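Local coordinates for protein eukaryotic translation initiation factor 2A (Schizosaccharomyces pombe, PDB 3WJ9) that probably acts in translation initiation by directing initiator methionyl-tRNA to 40S ribosomal subunits in a codon-dependent manner on specific mRNAs, at residues N105-W109 with W128-Y132; E166-F171 with V183-E187; I348-A353 with W386-G390. All blocks are in the same frame, centred on the assembly; numbering follows the deposited sequence.

Interaction 1 (N105-W109 with W128-Y132)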
# COMPACT_ATOMS: atom_id res chain seq x y z
N ASN A 105 22.33 2.43 1.47
CA ASN A 105 21.46 1.30 1.77
C ASN A 105 20.43 1.05 0.67
O ASN A 105 20.38 -0.02 0.08
CB ASN A 105 20.76 1.53 3.09
CG ASN A 105 21.62 2.32 4.06
OD1 ASN A 105 21.19 3.34 4.59
ND2 ASN A 105 22.85 1.86 4.30
N MSE A 106 19.69 2.11 0.32
CA MSE A 106 18.67 2.03 -0.72
C MSE A 106 19.08 2.76 -1.99
O MSE A 106 19.55 3.91 -1.92
CB MSE A 106 17.33 2.52 -0.17
CG MSE A 106 17.01 3.98 -0.45
SE MSE A 106 15.83 4.09 -2.03
CE MSE A 106 14.77 5.66 -1.49
N LYS A 107 18.91 2.10 -3.13
CA LYS A 107 19.31 2.60 -4.41
C LYS A 107 18.07 2.60 -5.29
O LYS A 107 17.11 1.88 -5.01
CB LYS A 107 20.42 1.71 -4.98
CG LYS A 107 21.49 1.36 -3.95
CD LYS A 107 22.41 0.25 -4.41
CE LYS A 107 23.13 -0.39 -3.23
NZ LYS A 107 23.94 0.60 -2.47
N VAL A 108 18.07 3.43 -6.32
CA VAL A 108 16.96 3.41 -7.27
C VAL A 108 17.50 2.83 -8.57
O VAL A 108 18.62 3.14 -8.98
CB VAL A 108 16.36 4.81 -7.49
CG1 VAL A 108 15.14 4.74 -8.40
CG2 VAL A 108 15.99 5.45 -6.16
N TRP A 109 16.71 1.97 -9.21
CA TRP A 109 17.17 1.28 -10.41
C TRP A 109 16.24 1.52 -11.59
O TRP A 109 15.05 1.75 -11.42
CB TRP A 109 17.30 -0.23 -10.15
CG TRP A 109 17.99 -0.60 -8.86
CD1 TRP A 109 17.42 -0.63 -7.62
CD2 TRP A 109 19.35 -1.02 -8.69
NE1 TRP A 109 18.35 -1.03 -6.68
CE2 TRP A 109 19.54 -1.28 -7.32
CE3 TRP A 109 20.42 -1.19 -9.57
CZ2 TRP A 109 20.76 -1.70 -6.80
CZ3 TRP A 109 21.64 -1.62 -9.05
CH2 TRP A 109 21.79 -1.86 -7.68
N TRP A 128 10.63 4.19 3.86
CA TRP A 128 11.96 4.09 3.28
C TRP A 128 12.00 4.61 1.84
O TRP A 128 12.90 5.37 1.47
CB TRP A 128 12.44 2.63 3.32
CG TRP A 128 11.64 1.70 2.45
CD1 TRP A 128 10.45 1.12 2.76
CD2 TRP A 128 11.98 1.26 1.13
NE1 TRP A 128 10.02 0.35 1.71
CE2 TRP A 128 10.95 0.41 0.70
CE3 TRP A 128 13.06 1.50 0.27
CZ2 TRP A 128 10.95 -0.20 -0.55
CZ3 TRP A 128 13.07 0.89 -0.97
CH2 TRP A 128 12.02 0.05 -1.37
N ASN A 129 11.01 4.24 1.04
CA ASN A 129 11.03 4.51 -0.39
C ASN A 129 10.71 5.96 -0.74
O ASN A 129 10.14 6.69 0.07
CB ASN A 129 10.05 3.59 -1.12
CG ASN A 129 10.37 3.43 -2.59
OD1 ASN A 129 11.07 4.25 -3.18
ND2 ASN A 129 9.86 2.36 -3.20
N LEU A 130 11.09 6.36 -1.94
CA LEU A 130 10.65 7.64 -2.49
C LEU A 130 9.18 7.54 -2.85
O LEU A 130 8.71 6.50 -3.30
CB LEU A 130 11.46 8.01 -3.74
CG LEU A 130 12.97 8.16 -3.60
CD1 LEU A 130 13.63 8.20 -4.96
CD2 LEU A 130 13.25 9.43 -2.83
N GLN A 131 8.44 8.62 -2.63
CA GLN A 131 7.07 8.69 -3.11
C GLN A 131 7.10 9.27 -4.52
O GLN A 131 8.08 9.89 -4.91
CB GLN A 131 6.20 9.55 -2.19
CG GLN A 131 6.23 9.12 -0.73
CD GLN A 131 5.22 9.85 0.12
OE1 GLN A 131 4.26 10.42 -0.39
NE2 GLN A 131 5.44 9.85 1.43
N TYR A 132 6.04 9.04 -5.28
CA TYR A 132 6.00 9.50 -6.66
C TYR A 132 4.67 10.15 -7.00
O TYR A 132 3.67 9.95 -6.31
CB TYR A 132 6.25 8.34 -7.63
CG TYR A 132 7.65 7.77 -7.62
CD1 TYR A 132 8.07 6.91 -6.61
CD2 TYR A 132 8.55 8.08 -8.63
CE1 TYR A 132 9.35 6.39 -6.60
CE2 TYR A 132 9.83 7.57 -8.63
CZ TYR A 132 10.23 6.72 -7.62
OH TYR A 132 11.50 6.21 -7.62

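Interaction 2 (E166-F171 with V183-E187)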
# COMPACT_ATOMS: atom_id res chain seq x y z
N GLU A 166 9.36 24.01 8.50
CA GLU A 166 10.40 23.45 9.35
C GLU A 166 9.83 22.43 10.34
O GLU A 166 8.67 22.52 10.73
CB GLU A 166 11.13 24.58 10.09
CG GLU A 166 12.06 24.14 11.22
CD GLU A 166 13.12 25.18 11.55
OE1 GLU A 166 13.18 26.21 10.85
OE2 GLU A 166 13.87 24.98 12.53
N GLY A 167 10.66 21.47 10.73
CA GLY A 167 10.29 20.50 11.74
C GLY A 167 9.31 19.47 11.23
O GLY A 167 8.40 19.07 11.94
N ILE A 168 9.50 19.05 9.98
CA ILE A 168 8.66 18.02 9.38
C ILE A 168 8.97 16.63 9.91
O ILE A 168 10.11 16.17 9.81
CB ILE A 168 8.83 17.97 7.85
CG1 ILE A 168 8.36 19.28 7.20
CG2 ILE A 168 8.08 16.77 7.27
CD1 ILE A 168 8.97 19.53 5.83
N SER A 169 7.96 15.92 10.41
CA SER A 169 8.13 14.52 10.82
C SER A 169 7.75 13.46 9.76
O SER A 169 8.50 12.52 9.51
CB SER A 169 7.37 14.25 12.12
OG SER A 169 7.23 12.86 12.34
N ASP A 170 6.58 13.63 9.14
CA ASP A 170 6.13 12.82 8.01
C ASP A 170 5.35 13.63 6.96
O ASP A 170 4.86 14.72 7.24
CB ASP A 170 5.25 11.66 8.49
CG ASP A 170 5.87 10.90 9.64
OD1 ASP A 170 7.11 10.91 9.75
OD2 ASP A 170 5.11 10.29 10.43
N PHE A 171 5.24 13.06 5.76
CA PHE A 171 4.55 13.71 4.63
C PHE A 171 3.85 12.67 3.74
O PHE A 171 4.08 11.47 3.90
CB PHE A 171 5.54 14.52 3.80
CG PHE A 171 6.37 13.68 2.87
CD1 PHE A 171 7.32 12.81 3.37
CD2 PHE A 171 6.19 13.74 1.50
CE1 PHE A 171 8.08 12.03 2.53
CE2 PHE A 171 6.94 12.96 0.65
CZ PHE A 171 7.90 12.10 1.16
N VAL A 183 1.72 17.44 4.39
CA VAL A 183 2.86 17.32 5.31
C VAL A 183 2.41 17.44 6.78
O VAL A 183 1.33 17.95 7.07
CB VAL A 183 3.93 18.40 5.00
CG1 VAL A 183 5.25 18.05 5.64
CG2 VAL A 183 4.12 18.55 3.49
N PHE A 184 3.24 16.96 7.71
CA PHE A 184 2.90 16.97 9.14
C PHE A 184 4.08 17.37 10.04
O PHE A 184 5.22 17.00 9.78
CB PHE A 184 2.37 15.60 9.56
CG PHE A 184 2.07 15.49 11.03
CD1 PHE A 184 0.91 16.03 11.56
CD2 PHE A 184 2.95 14.83 11.88
CE1 PHE A 184 0.63 15.92 12.91
CE2 PHE A 184 2.67 14.72 13.23
CZ PHE A 184 1.51 15.27 13.75
N ILE A 185 3.78 18.11 11.10
CA ILE A 185 4.78 18.58 12.06
C ILE A 185 4.48 18.08 13.47
O ILE A 185 3.42 18.37 14.01
CB ILE A 185 4.86 20.13 12.08
CG1 ILE A 185 5.10 20.68 10.67
CG2 ILE A 185 5.93 20.61 13.06
CD1 ILE A 185 3.84 21.12 9.96
N PRO A 186 5.41 17.32 14.07
CA PRO A 186 5.15 16.70 15.37
C PRO A 186 5.14 17.72 16.51
O PRO A 186 5.71 18.79 16.38
CB PRO A 186 6.32 15.73 15.53
CG PRO A 186 7.43 16.38 14.78
CD PRO A 186 6.79 17.09 13.61
N GLU A 187 4.48 17.37 17.61
CA GLU A 187 4.31 18.27 18.75
C GLU A 187 5.62 18.61 19.44
O GLU A 187 6.42 17.73 19.75
CB GLU A 187 3.35 17.65 19.77
CG GLU A 187 3.29 18.40 21.10
CD GLU A 187 2.83 17.52 22.25
OE1 GLU A 187 1.61 17.44 22.49
OE2 GLU A 187 3.70 16.91 22.91

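Interaction 3 (I348-A353 with W386-G390)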
# COMPACT_ATOMS: atom_id res chain seq x y z
N ILE A 348 -24.41 -10.55 0.26
CA ILE A 348 -24.62 -11.60 -0.72
C ILE A 348 -23.80 -12.83 -0.37
O ILE A 348 -24.02 -13.91 -0.91
CB ILE A 348 -24.24 -11.13 -2.14
CG1 ILE A 348 -22.72 -10.94 -2.25
CG2 ILE A 348 -24.97 -9.85 -2.50
CD1 ILE A 348 -22.23 -10.64 -3.64
N THR A 349 -22.84 -12.65 0.53
CA THR A 349 -21.88 -13.70 0.82
C THR A 349 -21.30 -13.59 2.23
O THR A 349 -20.92 -12.51 2.68
CB THR A 349 -20.72 -13.67 -0.20
OG1 THR A 349 -21.23 -13.92 -1.52
CG2 THR A 349 -19.68 -14.73 0.13
N THR A 350 -21.26 -14.72 2.92
CA THR A 350 -20.51 -14.85 4.16
C THR A 350 -19.62 -16.08 4.07
O THR A 350 -20.11 -17.20 3.92
CB THR A 350 -21.43 -14.97 5.39
OG1 THR A 350 -22.14 -13.74 5.59
CG2 THR A 350 -20.61 -15.29 6.64
N VAL A 351 -18.31 -15.87 4.14
CA VAL A 351 -17.36 -16.98 4.20
C VAL A 351 -16.47 -16.81 5.42
O VAL A 351 -16.35 -15.72 5.96
CB VAL A 351 -16.48 -17.07 2.93
CG1 VAL A 351 -17.33 -16.99 1.68
CG2 VAL A 351 -15.42 -15.98 2.93
N GLU A 352 -15.85 -17.90 5.85
CA GLU A 352 -14.88 -17.80 6.93
C GLU A 352 -13.50 -18.20 6.43
O GLU A 352 -13.35 -19.15 5.67
CB GLU A 352 -15.28 -18.65 8.13
CG GLU A 352 -14.38 -18.44 9.33
CD GLU A 352 -14.74 -19.32 10.51
OE1 GLU A 352 -15.74 -20.05 10.42
OE2 GLU A 352 -14.02 -19.26 11.53
N ALA A 353 -12.50 -17.45 6.87
CA ALA A 353 -11.12 -17.79 6.61
C ALA A 353 -10.34 -17.59 7.90
O ALA A 353 -9.72 -16.54 8.12
CB ALA A 353 -10.55 -16.94 5.49
N TRP A 386 -11.70 -17.39 -3.99
CA TRP A 386 -13.15 -17.52 -3.87
C TRP A 386 -13.88 -16.77 -4.97
O TRP A 386 -13.38 -15.76 -5.46
CB TRP A 386 -13.65 -16.99 -2.52
CG TRP A 386 -12.84 -17.36 -1.31
CD1 TRP A 386 -11.56 -16.97 -1.04
CD2 TRP A 386 -13.27 -18.14 -0.20
NE1 TRP A 386 -11.16 -17.49 0.17
CE2 TRP A 386 -12.19 -18.21 0.71
CE3 TRP A 386 -14.45 -18.81 0.12
CZ2 TRP A 386 -12.26 -18.91 1.91
CZ3 TRP A 386 -14.52 -19.51 1.31
CH2 TRP A 386 -13.44 -19.55 2.19
N HIS A 387 -15.06 -17.24 -5.34
CA HIS A 387 -15.95 -16.42 -6.16
C HIS A 387 -16.53 -15.31 -5.31
O HIS A 387 -16.40 -15.33 -4.08
CB HIS A 387 -17.07 -17.26 -6.78
CG HIS A 387 -16.59 -18.24 -7.80
ND1 HIS A 387 -16.08 -19.48 -7.46
CD2 HIS A 387 -16.54 -18.17 -9.15
CE1 HIS A 387 -15.74 -20.13 -8.56
NE2 HIS A 387 -16.01 -19.36 -9.60
N ILE A 388 -17.18 -14.34 -5.94
CA ILE A 388 -17.82 -13.26 -5.20
C ILE A 388 -19.14 -13.77 -4.61
O ILE A 388 -19.75 -13.10 -3.77
CB ILE A 388 -18.09 -12.03 -6.10
CG1 ILE A 388 -18.14 -10.76 -5.25
CG2 ILE A 388 -19.35 -12.22 -6.92
CD1 ILE A 388 -16.84 -10.45 -4.55
N THR A 389 -19.55 -14.95 -5.04
CA THR A 389 -20.77 -15.57 -4.57
C THR A 389 -20.53 -16.39 -3.30
O THR A 389 -21.38 -16.46 -2.42
CB THR A 389 -21.40 -16.49 -5.64
OG1 THR A 389 -20.59 -17.66 -5.80
CG2 THR A 389 -21.49 -15.76 -6.97
N GLY A 390 -19.36 -17.02 -3.22
CA GLY A 390 -19.01 -17.84 -2.07
C GLY A 390 -18.38 -19.16 -2.49
O GLY A 390 -17.70 -19.81 -1.69

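Interaction 1 (N105-W109 with W128-Y132)
The two segments do not pair as strands: across the gap the CA atoms of M106 and N129 are 8.0 Å apart and those of V108 and L130 9.0 Å. N105 and M106 both face F120, a classic beta bulge. M106, a selenomethionine, makes the most extensive contact, its CE lying 3.5 Å from W128 O and 3.7 Å from L130 CG. Its SE sits 5.5 Å from the centroid of the W128 six-membered ring, 73° off the ring normal, an oblique Met-aromatic contact. Two residues on, V108 CG2 adds an apolar contact, 3.8 Å from L130 CD1, and V108 CG1 is in van der Waals contact with Y132 OH at 4.0 Å. The contact thus joins successive blades of the beta-propeller, with the third strand of one blade facing the connection into the first strand, 131-132, of the next. F120 of strand 116-120 touches both M106 and L130, S89 of strand 87-92 bonds N129 OD1, and R141 and A139 of strand 138-143 flank L130 and Y132.

Interaction 2 (E166-F171 with V183-E187)
Two backbone hydrogen bonds hold the segments together, S169 N to F184 O at 3.0 Å and F184 N to D170 O at 2.8 Å. They bring S169 and D170 against F184, ahead of the regular antiparallel non-hydrogen-bonded pair of F171 and V183, whose CA atoms are 4.0 Å apart. These are the first two strands, 170-173 and 180-185, of a four-stranded propeller blade, joined as a hairpin, and residues 166-169 lead into it from the preceding blade. G167, at positive phi, turns that approach, and its O rests 3.0 Å from P186 CD and 3.1 Å from I185 CG2. S169 CB packs 3.3 Å from P186 CD. V183 CG1 meets I168 CG2 at 3.5 Å and F171 CB at 4.0 Å. On the face of V183 and F171, I168 and F171 touch L142 of strand 138-143 in the neighbouring blade; on the opposite face F184 packs on A193 and V195 of strand 193-199.

Interaction 3 (I348-A353 with W386-G390)
V351 packs over a face of the W386 indole: its CG2 sits 4.0 Å from the centroid of the six-membered ring and only 12° off the ring normal, a CH-pi contact, while V351 CB approaches W386 CZ3 to 3.5 Å. A353 CB extends the apolar patch, 4.4 Å from W386 CZ2. Further along, G390 CA packs 3.9 Å from T349 CG2 and 4.2 Å from V351 CG1; its backbone (phi 135°, psi -20°) calls for glycine, and a CB would point into this seam. I348 CD1 reaches I388 CG1 at 4.4 Å. At the polar edge, T349 OG1 lies 2.7 Å from T389 O and 2.8 Å from I388 O, two carbonyls competing for one hydroxyl proton. The contact bridges adjacent propeller blades: the fourth strand, 346-352, of one blade packs on the end of the next blade's third strand, 382-387, and the turn after it. I336 and I338 of strand 335-340 back V351 and I388.

How the interactions relate
All three contacts belong to the beta-propeller part of the protein and follow one another along the chain. Interactions 1 and 2 are neighbours, with centres about 20 Å apart, and they touch where Q131 NE2 lies 3.3 Å from F171 O, a probable hydrogen bond between the first strands of successive blades. Interaction 3 lies on the opposite side of the chain's centre, its centre about 38 Å from that of interaction 1 and 42 Å from that of interaction 2. A repeat feature nevertheless recurs: W109 and W386, each on the third strand of its blade, bond through NE1 to a threonine OG1 on the second strand, T90 and T370 respectively.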